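Local coordinates for protein tumour necrosis factor receptor (Ectromelia virus, PDB 3ON9) that probably blunts host immune defence by capturing host chemokines and tumour necrosis factor, the part in hand being its chemokine-binding SECRET domain, a beta-sandwich, at residues 13-19 with 61-67; 36-40 with 85-90. One frame throughout, in Å; residues are numbered along the deposited sequence.

Contact 1: residues 13-19 with 61-67; sequences INMYPVN and KLATSGF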
# COMPACT_ATOMS: atom_id res chain seq x y z
N ILE A 13 -2.92 -2.37 -1.96
CA ILE A 13 -2.27 -3.36 -2.81
C ILE A 13 -3.31 -4.39 -3.26
O ILE A 13 -3.86 -5.13 -2.44
CB ILE A 13 -1.10 -4.07 -2.07
CG1 ILE A 13 -0.15 -3.05 -1.40
CG2 ILE A 13 -0.32 -4.95 -3.03
CD1 ILE A 13 -0.48 -2.74 0.08
N ASN A 14 -3.57 -4.45 -4.57
CA ASN A 14 -4.54 -5.41 -5.08
C ASN A 14 -3.82 -6.47 -5.90
O ASN A 14 -2.90 -6.14 -6.64
CB ASN A 14 -5.62 -4.69 -5.90
CG ASN A 14 -6.38 -3.69 -5.06
OD1 ASN A 14 -6.56 -3.89 -3.86
ND2 ASN A 14 -6.79 -2.58 -5.67
N MET A 15 -4.19 -7.73 -5.73
CA MET A 15 -3.36 -8.83 -6.22
C MET A 15 -4.18 -9.97 -6.81
O MET A 15 -5.24 -10.30 -6.30
CB MET A 15 -2.50 -9.39 -5.08
CG MET A 15 -1.60 -8.34 -4.43
SD MET A 15 -0.60 -9.03 -3.09
CE MET A 15 -1.86 -9.24 -1.82
N TYR A 16 -3.67 -10.57 -7.88
CA TYR A 16 -4.31 -11.74 -8.47
C TYR A 16 -3.25 -12.58 -9.16
O TYR A 16 -2.39 -12.04 -9.84
CB TYR A 16 -5.36 -11.30 -9.50
CG TYR A 16 -6.21 -12.45 -9.98
CD1 TYR A 16 -7.43 -12.73 -9.38
CD2 TYR A 16 -5.79 -13.26 -11.02
CE1 TYR A 16 -8.20 -13.80 -9.80
CE2 TYR A 16 -6.56 -14.33 -11.45
CZ TYR A 16 -7.76 -14.58 -10.84
OH TYR A 16 -8.53 -15.64 -11.26
N PRO A 17 -3.29 -13.91 -8.98
CA PRO A 17 -4.20 -14.65 -8.10
C PRO A 17 -3.57 -14.92 -6.74
O PRO A 17 -2.35 -15.08 -6.64
CB PRO A 17 -4.35 -16.00 -8.82
CG PRO A 17 -3.07 -16.15 -9.62
CD PRO A 17 -2.37 -14.81 -9.69
N VAL A 18 -4.40 -14.98 -5.70
CA VAL A 18 -3.93 -15.44 -4.40
C VAL A 18 -4.57 -16.78 -4.08
O VAL A 18 -5.69 -17.07 -4.52
CB VAL A 18 -4.16 -14.43 -3.25
CG1 VAL A 18 -3.39 -13.13 -3.53
CG2 VAL A 18 -5.64 -14.15 -3.03
N ASN A 19 -3.84 -17.61 -3.34
CA ASN A 19 -4.29 -18.94 -2.98
C ASN A 19 -4.59 -19.09 -1.49
O ASN A 19 -5.11 -20.12 -1.07
CB ASN A 19 -3.23 -19.96 -3.35
CG ASN A 19 -2.92 -19.96 -4.82
OD1 ASN A 19 -3.77 -20.32 -5.64
ND2 ASN A 19 -1.70 -19.56 -5.18
N LYS A 61 -9.91 -15.74 -5.91
CA LYS A 61 -8.46 -15.61 -5.96
C LYS A 61 -8.02 -14.16 -6.05
O LYS A 61 -6.86 -13.87 -6.32
CB LYS A 61 -7.88 -16.40 -7.13
CG LYS A 61 -8.10 -17.91 -7.05
CD LYS A 61 -7.49 -18.58 -8.28
CE LYS A 61 -7.43 -20.09 -8.13
NZ LYS A 61 -8.77 -20.72 -8.33
N LEU A 62 -8.97 -13.24 -5.81
CA LEU A 62 -8.71 -11.81 -5.90
C LEU A 62 -8.58 -11.20 -4.51
O LEU A 62 -9.47 -11.34 -3.69
CB LEU A 62 -9.86 -11.11 -6.64
CG LEU A 62 -9.84 -9.58 -6.70
CD1 LEU A 62 -8.65 -9.11 -7.54
CD2 LEU A 62 -11.15 -9.07 -7.29
N ALA A 63 -7.48 -10.50 -4.27
CA ALA A 63 -7.24 -9.88 -2.97
C ALA A 63 -7.17 -8.36 -3.05
O ALA A 63 -6.58 -7.81 -3.97
CB ALA A 63 -5.97 -10.42 -2.35
N THR A 64 -7.78 -7.70 -2.07
CA THR A 64 -7.49 -6.29 -1.82
C THR A 64 -6.85 -6.20 -0.45
O THR A 64 -7.23 -6.93 0.46
CB THR A 64 -8.74 -5.38 -1.92
OG1 THR A 64 -8.35 -4.01 -1.79
CG2 THR A 64 -9.75 -5.72 -0.84
N SER A 65 -5.86 -5.33 -0.30
CA SER A 65 -5.13 -5.22 0.95
C SER A 65 -4.63 -3.79 1.10
O SER A 65 -4.65 -3.03 0.14
CB SER A 65 -3.97 -6.22 0.99
OG SER A 65 -2.93 -5.87 0.08
N GLY A 66 -4.20 -3.41 2.30
CA GLY A 66 -3.67 -2.07 2.43
C GLY A 66 -3.29 -1.71 3.85
O GLY A 66 -3.52 -2.49 4.78
N PHE A 67 -2.69 -0.53 3.99
CA PHE A 67 -2.35 0.06 5.28
C PHE A 67 -2.84 1.50 5.26
O PHE A 67 -2.82 2.14 4.21
CB PHE A 67 -0.84 0.10 5.51
CG PHE A 67 -0.12 -1.20 5.28
CD1 PHE A 67 0.32 -1.97 6.36
CD2 PHE A 67 0.19 -1.63 3.99
CE1 PHE A 67 1.01 -3.15 6.16
CE2 PHE A 67 0.88 -2.80 3.77
CZ PHE A 67 1.29 -3.57 4.86

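Contact 2: residues 36-40 with 85-90; sequences SELTI and LEIKCN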
# COMPACT_ATOMS: atom_id res chain seq x y z
N SER A 36 1.24 -17.24 3.78
CA SER A 36 2.35 -18.16 3.63
C SER A 36 2.94 -18.08 2.22
O SER A 36 3.93 -18.74 1.94
CB SER A 36 1.91 -19.59 3.90
OG SER A 36 0.84 -19.96 3.04
N GLU A 37 2.33 -17.28 1.34
CA GLU A 37 2.82 -17.19 -0.05
C GLU A 37 3.25 -15.78 -0.48
O GLU A 37 3.95 -15.63 -1.48
CB GLU A 37 1.79 -17.75 -1.04
CG GLU A 37 0.58 -16.85 -1.18
CD GLU A 37 -0.46 -17.38 -2.16
OE1 GLU A 37 -0.22 -18.39 -2.85
OE2 GLU A 37 -1.54 -16.76 -2.21
N LEU A 38 2.82 -14.76 0.26
CA LEU A 38 3.10 -13.37 -0.10
C LEU A 38 3.34 -12.54 1.14
O LEU A 38 2.61 -12.68 2.12
CB LEU A 38 1.92 -12.77 -0.87
CG LEU A 38 1.84 -13.08 -2.37
CD1 LEU A 38 0.40 -12.96 -2.88
CD2 LEU A 38 2.78 -12.19 -3.15
N THR A 39 4.33 -11.65 1.11
CA THR A 39 4.53 -10.71 2.21
C THR A 39 4.58 -9.31 1.63
O THR A 39 5.28 -9.06 0.65
CB THR A 39 5.82 -10.97 2.99
OG1 THR A 39 5.82 -12.31 3.50
CG2 THR A 39 5.95 -9.99 4.17
N ILE A 40 3.82 -8.40 2.24
CA ILE A 40 3.85 -7.00 1.86
C ILE A 40 4.49 -6.23 3.01
O ILE A 40 4.00 -6.27 4.14
CB ILE A 40 2.46 -6.44 1.59
CG1 ILE A 40 1.73 -7.30 0.54
CG2 ILE A 40 2.55 -4.98 1.13
CD1 ILE A 40 0.24 -6.99 0.43
N LEU A 85 7.57 0.16 -0.34
CA LEU A 85 6.68 -0.98 -0.29
C LEU A 85 7.30 -2.09 -1.10
O LEU A 85 7.74 -1.87 -2.22
CB LEU A 85 5.35 -0.58 -0.94
CG LEU A 85 4.16 -1.49 -0.74
CD1 LEU A 85 3.75 -1.51 0.74
CD2 LEU A 85 3.00 -1.01 -1.61
N GLU A 86 7.34 -3.29 -0.53
CA GLU A 86 7.86 -4.45 -1.24
C GLU A 86 6.84 -5.57 -1.16
O GLU A 86 6.30 -5.86 -0.09
CB GLU A 86 9.18 -4.91 -0.61
CG GLU A 86 9.71 -6.22 -1.18
CD GLU A 86 10.67 -6.94 -0.23
OE1 GLU A 86 11.90 -6.82 -0.43
OE2 GLU A 86 10.20 -7.60 0.73
N ILE A 87 6.55 -6.17 -2.31
CA ILE A 87 5.70 -7.35 -2.37
C ILE A 87 6.60 -8.55 -2.67
O ILE A 87 7.22 -8.63 -3.74
CB ILE A 87 4.59 -7.21 -3.45
CG1 ILE A 87 3.66 -6.02 -3.12
CG2 ILE A 87 3.77 -8.50 -3.57
CD1 ILE A 87 4.17 -4.65 -3.54
N LYS A 88 6.67 -9.48 -1.72
CA LYS A 88 7.60 -10.62 -1.81
C LYS A 88 6.87 -11.94 -2.01
O LYS A 88 6.12 -12.38 -1.13
CB LYS A 88 8.48 -10.68 -0.56
CG LYS A 88 9.26 -11.99 -0.37
CD LYS A 88 10.26 -12.22 -1.50
CE LYS A 88 11.36 -13.20 -1.10
NZ LYS A 88 10.81 -14.52 -0.63
N CYS A 89 7.07 -12.55 -3.18
CA CYS A 89 6.53 -13.87 -3.49
C CYS A 89 7.35 -14.94 -2.80
O CYS A 89 8.55 -14.79 -2.65
CB CYS A 89 6.60 -14.16 -4.99
SG CYS A 89 5.55 -13.11 -6.04
N ASN A 90 6.70 -16.05 -2.45
CA ASN A 90 7.35 -17.11 -1.70
C ASN A 90 8.70 -17.53 -2.25
O ASN A 90 9.67 -17.62 -1.49
CB ASN A 90 6.44 -18.33 -1.58
CG ASN A 90 7.09 -19.44 -0.79
OD1 ASN A 90 7.18 -19.37 0.44
ND2 ASN A 90 7.57 -20.45 -1.50
O HOH W 1 7.84 -8.09 1.81

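Contact 1: residues 13-19 with 61-67
Within the beta-sandwich of the SECRET domain, strand 8-16 and strand 62-69 are antiparallel neighbours in the five-stranded sheet, and residues 13-19 meet 61-67 where the first strand runs out into a loop. Ile13 and Ser65 form a hydrogen-bonded pair: Ile13 N donates to Ser65 O over 2.8 Å, nearly straight but from above the carbonyl plane. The return bond from Ser65 N to Ile13 O is weak, bent to 124°. With OG between its own backbone N and carbonyl carbon (chi1 70°), Ser65 OG adds a hydrogen bond to the same Ile13 O at 2.8 Å, so that carbonyl takes the hydroxyl and, weakly, the amide of one residue, and a buried hydroxyl is satisfied. Met15 and Ala63 follow as a regular hydrogen-bonded pair, bonded in both directions. Ile13, Met15, Ala63 and Ser65 turn one face toward the opposing sheet, where Ile40 packs on Met15 and Ser65. Ile13 CD1 reaches the edge of the Phe67 ring, near its plane, 3.9 Å from Phe67 CE2. Asn14 and Thr64 project together from the other face. The cis peptide before Pro17 turns the chain beyond the strand, and Val18 N still bonds to Lys61 O. Pro17 CB rests above one face of the Tyr16 ring, away from its centre. Tyr16 CG stands opposite the backbone N (chi1 -170°), which brings the ring across Lys61, with Tyr16 CE1 3.7 Å from Lys61 CB. Both methyls of Val18 close over the small alanine, Val18 CG2 and CG1 standing 3.8 and 3.9 Å from Ala63 CB.

Contact 2: residues 36-40 with 85-90
Residues 36-40 and 85-90 run antiparallel, the axes of strands 38-40 and 85-89 approaching to 4.7 Å at 171° between their directions, with Thr39 and Lys88 as the hydrogen-bonded pair. Lys88 N donates to Thr39 O over 2.8 Å, and Thr39 N returns the bond to Lys88 O. Leu38 with Cys89 and Ile40 with Ile87 are the non-hydrogen-bonded pairs on either side; there the CA atoms of Leu38 and Ile40 make CA-H...O contacts to Lys88 O and Glu86 O. Beyond the strands, Asn90 N reaches Glu37 O only through a weak, bent bond of 127°.

The face bearing Leu38, Ile40, Ile87 and Cys89 is apolar. Leu38 CD2 touches two residues of the partner strand, Ile87 CG2 at 3.8 Å and Cys89 SG at 4.1 Å, while Cys89 is tied by its disulfide to Cys119. Ile40 CG2 runs beside Leu85 CD1, 3.7 Å away; CG2 is the branch opposite the backbone N, and the other branch, CG1, faces Ile87 CG1. The reverse face is polar. Lys88, bent at chi2 and chi4, curls forward along its own strand, and its ammonium NZ hydrogen-bonds to Cys89 O at 3.0 Å. Thr39 OG1 is held by Ser34 OG of the next strand. A water lies between Glu86 OE2 and Thr39 O, 2.6 Å from the carboxylate oxygen, and its contact with Thr39 O is weak. An apolar face turned inward and a polar one outward make this an amphipathic antiparallel pair, as expected in a layer of a beta-sandwich, here within its mixed sheet, with Ile40 and Leu85 turned to strand 8-16 of the opposing sheet.

Overall arrangement
Contact 1 pairs strands of the antiparallel sheet and contact 2 pairs strands of the mixed sheet; their centres lie about 11 Å apart, and together they join the two layers of the sandwich. Contact 1 is the more buried, with both faces largely covered and a serine hydroxyl supplementing its backbone bonds; contact 2 is partly exposed, and its outer face carries charged groups and water. The layers meet through packing, Ser65 OG against Ile40 CD1 and Ile13 CG1 against Leu85 CD2. At the sandwich end a polar link takes over, Asn19 N probably hydrogen-bonding to Glu37 OE2 at 2.7 Å. In sequence the four segments alternate between the contacts.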